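Local coordinates for hypothetical protein (Pseudomonas aeruginosa, PDB 2H1T) that is of unknown function but possibly binds glycolipids or takes part in their metabolism, at residues 92-95 and 96-99; 111-114 and 115-119; 119-122 and 123-127. One frame throughout, in Å; residues are numbered along the deposited sequence.

Interaction 1 (92-95 and 96-99)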
loop_
_atom_site.group_PDB
_atom_site.type_symbol
_atom_site.label_atom_id
_atom_site.label_comp_id
_atom_site.label_asym_id
_atom_site.label_seq_id
_atom_site.Cartn_x
_atom_site.Cartn_y
_atom_site.Cartn_z
ATOM N N GLU A 92 -21.526 -13.111 19.602
ATOM C CA GLU A 92 -22.854 -12.581 19.290
ATOM C C GLU A 92 -23.289 -13.076 17.913
ATOM O O GLU A 92 -22.538 -12.931 16.938
ATOM C CB GLU A 92 -22.816 -11.055 19.278
ATOM C CG GLU A 92 -22.265 -10.428 20.556
ATOM C CD GLU A 92 -23.191 -10.630 21.747
ATOM O OE1 GLU A 92 -24.147 -9.839 21.876
ATOM O OE2 GLU A 92 -22.961 -11.566 22.557
ATOM N N ALA A 93 -24.492 -13.647 17.836
ATOM C CA ALA A 93 -25.030 -14.174 16.593
ATOM C C ALA A 93 -25.249 -13.026 15.584
ATOM O O ALA A 93 -25.570 -11.908 15.980
ATOM C CB ALA A 93 -26.323 -14.915 16.839
ATOM N N LEU A 94 -25.058 -13.330 14.305
ATOM C CA LEU A 94 -25.242 -12.386 13.217
ATOM C C LEU A 94 -26.287 -12.960 12.261
ATOM O O LEU A 94 -25.930 -13.494 11.200
ATOM C CB LEU A 94 -23.930 -12.181 12.474
ATOM C CG LEU A 94 -22.792 -11.577 13.310
ATOM C CD1 LEU A 94 -21.480 -11.653 12.559
ATOM C CD2 LEU A 94 -23.056 -10.131 13.709
ATOM N N PRO A 95 -27.582 -12.844 12.620
ATOM C CA PRO A 95 -28.659 -13.471 11.826
ATOM C C PRO A 95 -28.785 -12.958 10.383
ATOM O O PRO A 95 -29.273 -13.684 9.497
ATOM C CB PRO A 95 -29.924 -13.164 12.640
ATOM C CG PRO A 95 -29.563 -11.965 13.460
ATOM C CD PRO A 95 -28.116 -12.109 13.782
ATOM N N ALA A 96 -28.265 -11.763 10.125
ATOM C CA ALA A 96 -28.395 -11.159 8.822
ATOM C C ALA A 96 -27.590 -11.926 7.792
ATOM O O ALA A 96 -27.746 -11.686 6.610
ATOM C CB ALA A 96 -27.964 -9.683 8.849
ATOM N N PHE A 97 -26.721 -12.832 8.242
ATOM C CA PHE A 97 -25.865 -13.588 7.321
ATOM C C PHE A 97 -26.343 -15.030 7.197
ATOM O O PHE A 97 -25.712 -15.860 6.534
ATOM C CB PHE A 97 -24.403 -13.561 7.785
ATOM C CG PHE A 97 -23.857 -12.179 7.997
ATOM C CD1 PHE A 97 -24.388 -11.070 7.320
ATOM C CD2 PHE A 97 -22.780 -11.975 8.829
ATOM C CE1 PHE A 97 -23.867 -9.804 7.528
ATOM C CE2 PHE A 97 -22.254 -10.689 9.019
ATOM C CZ PHE A 97 -22.807 -9.623 8.384
ATOM N N ASP A 98 -27.474 -15.333 7.827
ATOM C CA ASP A 98 -27.992 -16.693 7.787
ATOM C C ASP A 98 -27.985 -17.258 6.374
ATOM O O ASP A 98 -28.398 -16.580 5.443
ATOM C CB ASP A 98 -29.416 -16.721 8.351
ATOM C CG ASP A 98 -29.462 -16.736 9.882
ATOM O OD1 ASP A 98 -28.431 -16.921 10.584
ATOM O OD2 ASP A 98 -30.586 -16.596 10.391
ATOM N N GLY A 99 -27.510 -18.489 6.210
ATOM C CA GLY A 99 -27.470 -19.154 4.896
ATOM C C GLY A 99 -26.194 -18.980 4.107
ATOM O O GLY A 99 -25.962 -19.703 3.155
HETATM O O HOH W 1 -25.831 -16.106 10.701
#
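The phenyl ring of Phe-97 and the side chain of Leu-94 lie next to each other and point the same way, with the CE2 corner of the ring 3.7 Å from Leu-94 CD1. The methyl comes in obliquely, while Leu-94 CB sits against the neighbouring ring atom, 3.8 Å from Phe-97 CD2. In both residues CG is anti to the carbonyl carbon (chi1 -63° for Leu-94 and -54° for Phe-97), which turns the two groups to the same side of the turn. The other flat group, the carboxylate of Asp-98, folds back over the Pro-95 carbonyl, its CG 3.1 Å from Pro-95 O. Two backbone bonds close the turn, from Phe-97 N to Leu-94 O (3.1 Å) and from Asp-98 N to Pro-95 O (3.0 Å). Both are i to i+3 bonds, those of a 3-10 turn. The turn lies in the loop between strands 86-88 and 102-106, at the protein surface, where Leu-94 and Gly-99 form backbone hydrogen bonds with Trp-86 and Gly-84. A water completes the set by donating to Leu-94 O and Asp-98 OD1, each at 2.7 Å. Leu-94 O accepts from both Phe-97 N and the water, and the water gives one hydrogen to the carbonyl and one to the carboxylate, so these two acceptors are linked without either needing a hydrogen of its own.

Interaction 2 (111-114 and 115-119)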
loop_
_atom_site.group_PDB
_atom_site.type_symbol
_atom_site.label_atom_id
_atom_site.label_comp_id
_atom_site.label_asym_id
_atom_site.label_seq_id
_atom_site.Cartn_x
_atom_site.Cartn_y
_atom_site.Cartn_z
ATOM N N THR A 111 -11.087 -15.955 -3.241
ATOM C CA THR A 111 -12.308 -16.480 -2.653
ATOM C C THR A 111 -13.227 -17.235 -3.617
ATOM O O THR A 111 -14.073 -17.997 -3.187
ATOM C CB THR A 111 -13.082 -15.389 -1.875
ATOM O OG1 THR A 111 -13.374 -14.257 -2.723
ATOM C CG2 THR A 111 -12.257 -14.948 -0.666
ATOM N N ASN A 112 -12.997 -17.091 -4.921
ATOM C CA ASN A 112 -13.722 -17.877 -5.920
ATOM C C ASN A 112 -13.441 -19.387 -5.773
ATOM O O ASN A 112 -14.211 -20.223 -6.225
ATOM C CB ASN A 112 -13.332 -17.418 -7.315
ATOM C CG ASN A 112 -13.784 -15.996 -7.626
ATOM O OD1 ASN A 112 -13.014 -15.040 -7.488
ATOM N ND2 ASN A 112 -15.033 -15.849 -7.954
ATOM N N THR A 113 -12.331 -19.717 -5.124
ATOM C CA THR A 113 -11.961 -21.110 -4.895
ATOM C C THR A 113 -12.933 -21.833 -3.976
ATOM O O THR A 113 -13.208 -23.011 -4.180
ATOM C CB THR A 113 -10.534 -21.169 -4.353
ATOM O OG1 THR A 113 -9.667 -20.667 -5.361
ATOM C CG2 THR A 113 -10.100 -22.595 -4.018
ATOM N N PHE A 114 -13.572 -21.110 -3.070
ATOM C CA PHE A 114 -14.450 -21.762 -2.083
ATOM C C PHE A 114 -15.629 -22.459 -2.717
ATOM O O PHE A 114 -15.773 -23.669 -2.499
ATOM C CB PHE A 114 -14.834 -20.801 -0.954
ATOM C CG PHE A 114 -13.659 -20.473 -0.064
ATOM C CD1 PHE A 114 -13.174 -21.425 0.843
ATOM C CD2 PHE A 114 -12.976 -19.279 -0.188
ATOM C CE1 PHE A 114 -12.076 -21.163 1.658
ATOM C CE2 PHE A 114 -11.846 -19.021 0.614
ATOM C CZ PHE A 114 -11.388 -19.962 1.515
ATOM N N PRO A 115 -16.480 -21.723 -3.485
ATOM C CA PRO A 115 -17.600 -22.447 -4.095
ATOM C C PRO A 115 -17.145 -23.562 -5.028
ATOM O O PRO A 115 -17.755 -24.629 -5.044
ATOM C CB PRO A 115 -18.383 -21.360 -4.831
ATOM C CG PRO A 115 -18.010 -20.080 -4.130
ATOM C CD PRO A 115 -16.563 -20.280 -3.732
ATOM N N ILE A 116 -16.043 -23.332 -5.751
ATOM C CA ILE A 116 -15.511 -24.343 -6.648
ATOM C C ILE A 116 -15.169 -25.624 -5.903
ATOM O O ILE A 116 -15.558 -26.695 -6.318
ATOM C CB ILE A 116 -14.315 -23.811 -7.444
ATOM C CG1 ILE A 116 -14.823 -22.770 -8.448
ATOM C CG2 ILE A 116 -13.622 -24.920 -8.265
ATOM C CD1 ILE A 116 -13.728 -21.836 -8.942
ATOM N N ARG A 117 -14.452 -25.497 -4.794
ATOM C CA ARG A 117 -13.975 -26.667 -4.072
ATOM C C ARG A 117 -15.089 -27.256 -3.253
ATOM O O ARG A 117 -15.138 -28.472 -3.073
ATOM C CB ARG A 117 -12.786 -26.319 -3.182
ATOM C CG ARG A 117 -11.522 -25.982 -3.921
ATOM C CD ARG A 117 -10.972 -27.214 -4.646
ATOM N NE ARG A 117 -10.392 -28.184 -3.709
ATOM C CZ ARG A 117 -9.114 -28.193 -3.311
ATOM N NH1 ARG A 117 -8.246 -27.313 -3.773
ATOM N NH2 ARG A 117 -8.687 -29.095 -2.443
ATOM N N ARG A 118 -15.953 -26.405 -2.715
ATOM C CA ARG A 118 -17.039 -26.891 -1.864
ATOM C C ARG A 118 -18.122 -27.653 -2.659
ATOM O O ARG A 118 -18.583 -28.722 -2.218
ATOM C CB ARG A 118 -17.675 -25.735 -1.055
ATOM C CG ARG A 118 -18.774 -26.183 -0.127
ATOM C CD ARG A 118 -19.288 -25.076 0.755
ATOM N NE ARG A 118 -19.828 -24.025 -0.106
ATOM C CZ ARG A 118 -21.019 -24.057 -0.704
ATOM N NH1 ARG A 118 -21.838 -25.113 -0.580
ATOM N NH2 ARG A 118 -21.374 -23.054 -1.501
ATOM N N LEU A 119 -18.510 -27.125 -3.818
ATOM C CA LEU A 119 -19.636 -27.655 -4.588
ATOM C C LEU A 119 -19.320 -28.902 -5.372
ATOM O O LEU A 119 -20.205 -29.708 -5.591
ATOM C CB LEU A 119 -20.186 -26.610 -5.550
ATOM C CG LEU A 119 -20.823 -25.369 -4.924
ATOM C CD1 LEU A 119 -20.905 -24.253 -5.928
ATOM C CD2 LEU A 119 -22.184 -25.691 -4.340
#
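With OG1 of Thr-113 beside its backbone N (chi1 -64°), which puts CG2 anti to that N, and CG of Arg-117 anti to its carbonyl carbon (chi1 -69°), the two side chains run side by side one helical turn apart, and Thr-113 CG2 meets Arg-117 CG at 3.7 Å. Beyond CG the arginine bends at chi2 and chi3, carrying its guanidinium away to the carbonyl of Gln-175, while Thr-113 OG1 bonds to the carbonyl of Gly-176. Ile-116 lays its CD1 methyl against the backbone of the preceding turn, 3.2 Å from Asn-112 O. Pro-115 has no N-H to give and fills the corresponding place with its ring: CD lies 3.4 Å from Thr-111 O and 3.3 Å from Phe-114 CB. A proline is readily accommodated in such a first turn, where its nitrogen needs no helical acceptor. Regular i to i+4 bonding follows, with Arg-117 N to Thr-113 O and Arg-118 N to Phe-114 O both 2.8 Å long. The short helix 113-119 is the crossover between parallel strands 102-106 and 126-135, a beta-alpha-beta unit. Arg-118 forms a salt bridge with Asp-102 at the start of the first strand; Pro-115 packs on Ile-129 of the second, Ile-116 reaches Val-172 of strand 167-172, and Phe-114 meets Trp-54 edge-to-face.

Interaction 3 (119-122 and 123-127)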
loop_
_atom_site.group_PDB
_atom_site.type_symbol
_atom_site.label_atom_id
_atom_site.label_comp_id
_atom_site.label_asym_id
_atom_site.label_seq_id
_atom_site.Cartn_x
_atom_site.Cartn_y
_atom_site.Cartn_z
ATOM N N LEU A 119 -18.510 -27.125 -3.818
ATOM C CA LEU A 119 -19.636 -27.655 -4.588
ATOM C C LEU A 119 -19.320 -28.902 -5.372
ATOM O O LEU A 119 -20.205 -29.708 -5.591
ATOM C CB LEU A 119 -20.186 -26.610 -5.550
ATOM C CG LEU A 119 -20.823 -25.369 -4.924
ATOM C CD1 LEU A 119 -20.905 -24.253 -5.928
ATOM C CD2 LEU A 119 -22.184 -25.691 -4.340
ATOM N N GLY A 120 -18.091 -29.042 -5.839
ATOM C CA GLY A 120 -17.699 -30.213 -6.601
ATOM C C GLY A 120 -18.584 -30.406 -7.834
ATOM O O GLY A 120 -19.077 -31.494 -8.098
ATOM N N LEU A 121 -18.795 -29.327 -8.590
ATOM C CA LEU A 121 -19.736 -29.382 -9.697
ATOM C C LEU A 121 -19.229 -30.262 -10.839
ATOM O O LEU A 121 -18.024 -30.415 -11.027
ATOM C CB LEU A 121 -19.962 -27.963 -10.215
ATOM C CG LEU A 121 -20.650 -26.938 -9.313
ATOM C CD1 LEU A 121 -20.675 -25.554 -9.995
ATOM C CD2 LEU A 121 -22.077 -27.341 -8.897
ATOM N N ALA A 122 -20.154 -30.833 -11.611
ATOM C CA ALA A 122 -19.798 -31.514 -12.862
ATOM C C ALA A 122 -19.990 -30.547 -13.991
ATOM O O ALA A 122 -20.650 -29.538 -13.821
ATOM C CB ALA A 122 -20.659 -32.698 -13.080
ATOM N N ASP A 123 -19.408 -30.854 -15.150
ATOM C CA ASP A 123 -19.613 -30.070 -16.352
ATOM C C ASP A 123 -21.083 -29.780 -16.591
ATOM O O ASP A 123 -21.946 -30.693 -16.638
ATOM C CB ASP A 123 -19.108 -30.813 -17.594
ATOM C CG ASP A 123 -17.588 -30.847 -17.721
ATOM O OD1 ASP A 123 -16.873 -30.202 -16.948
ATOM O OD2 ASP A 123 -17.107 -31.556 -18.633
ATOM N N GLY A 124 -21.354 -28.506 -16.785
ATOM C CA GLY A 124 -22.637 -28.059 -17.199
ATOM C C GLY A 124 -23.476 -27.727 -16.005
ATOM O O GLY A 124 -24.526 -27.121 -16.168
ATOM N N GLN A 125 -23.006 -28.081 -14.813
ATOM C CA GLN A 125 -23.820 -27.931 -13.609
ATOM C C GLN A 125 -23.762 -26.542 -13.055
ATOM O O GLN A 125 -22.685 -26.015 -12.855
ATOM C CB GLN A 125 -23.338 -28.893 -12.532
ATOM C CG GLN A 125 -24.305 -29.140 -11.416
ATOM C CD GLN A 125 -23.734 -30.103 -10.370
ATOM O OE1 GLN A 125 -22.735 -30.804 -10.607
ATOM N NE2 GLN A 125 -24.336 -30.091 -9.183
ATOM N N ARG A 126 -24.935 -26.004 -12.723
ATOM C CA ARG A 126 -25.077 -24.678 -12.160
ATOM C C ARG A 126 -25.475 -24.775 -10.689
ATOM O O ARG A 126 -26.274 -25.642 -10.289
ATOM C CB ARG A 126 -26.143 -23.914 -12.963
ATOM C CG ARG A 126 -26.608 -22.616 -12.347
ATOM C CD ARG A 126 -27.856 -22.092 -13.041
ATOM N NE ARG A 126 -28.240 -20.769 -12.520
ATOM C CZ ARG A 126 -27.804 -19.602 -12.992
ATOM N NH1 ARG A 126 -26.971 -19.570 -14.016
ATOM N NH2 ARG A 126 -28.206 -18.459 -12.426
ATOM N N ALA A 127 -24.915 -23.889 -9.875
ATOM C CA ALA A 127 -25.372 -23.700 -8.493
ATOM C C ALA A 127 -25.577 -22.226 -8.174
ATOM O O ALA A 127 -24.773 -21.367 -8.561
ATOM C CB ALA A 127 -24.390 -24.293 -7.518
HETATM O O HOH W 2 -21.339 -32.761 -9.120
#
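Gln-125 and Leu-121 carry the polar and the apolar side of this contact. Among the hydrogen bonds, Gln-125 OE1 takes the N-H of Ala-122 at 2.8 Å in an almost straight bond (172°), the donor tilted modestly from the amide plane. A chain with CG anti to the backbone N (chi1 -163°) and extended beyond it brings the amide back to that N-H. A water also donates to Gln-125 OE1 and to Gly-120 O, so the oxygen of the glutamine has two donors. In the backbone, Gln-125 N to Ala-122 O (2.9 Å) closes a type II beta turn over Asp-123 and Gly-124, the glycine having the positive phi usual at the third position of such a turn. The turn leads the chain from helix 113-119 into strand 126-135, and Gly-120, also with positive phi, ends the helical conformation. Apolar packing lies alongside: the Leu-121 and Gln-125 side chains cross at a slant, with Leu-121 CD2 3.5 Å from Gln-125 CD and 4.1 Å from Ala-127 CB. On that methyl Leu-119 CD1 also rests, at 3.8 Å from Ala-127 CB. Charge pairing reaches outward, with Asp-123 bridging to Arg-150 and Arg-126 to Glu-159 and Glu-128.

Interaction 2 is the buried member of the three, whereas interactions 1 and 3 are surface contacts. Interactions 2 and 3 follow each other in the chain and share Leu-119, their centres about 11 Å apart: helix 113-119 is packed against the seven-stranded sheet in the one, and its passage into strand 126-135 is made in the other. Interaction 1 lies before both, in the loop leading to strand 102-106, with its centre about 21 Å from that of interaction 2. The chemistry follows the setting. Each surface turn has a water bridging two of its oxygens beside a small apolar contact, while the helix relies on backbone bonding and side-chain packing, its two arginines bonding to a carboxylate and to a backbone carbonyl outside it.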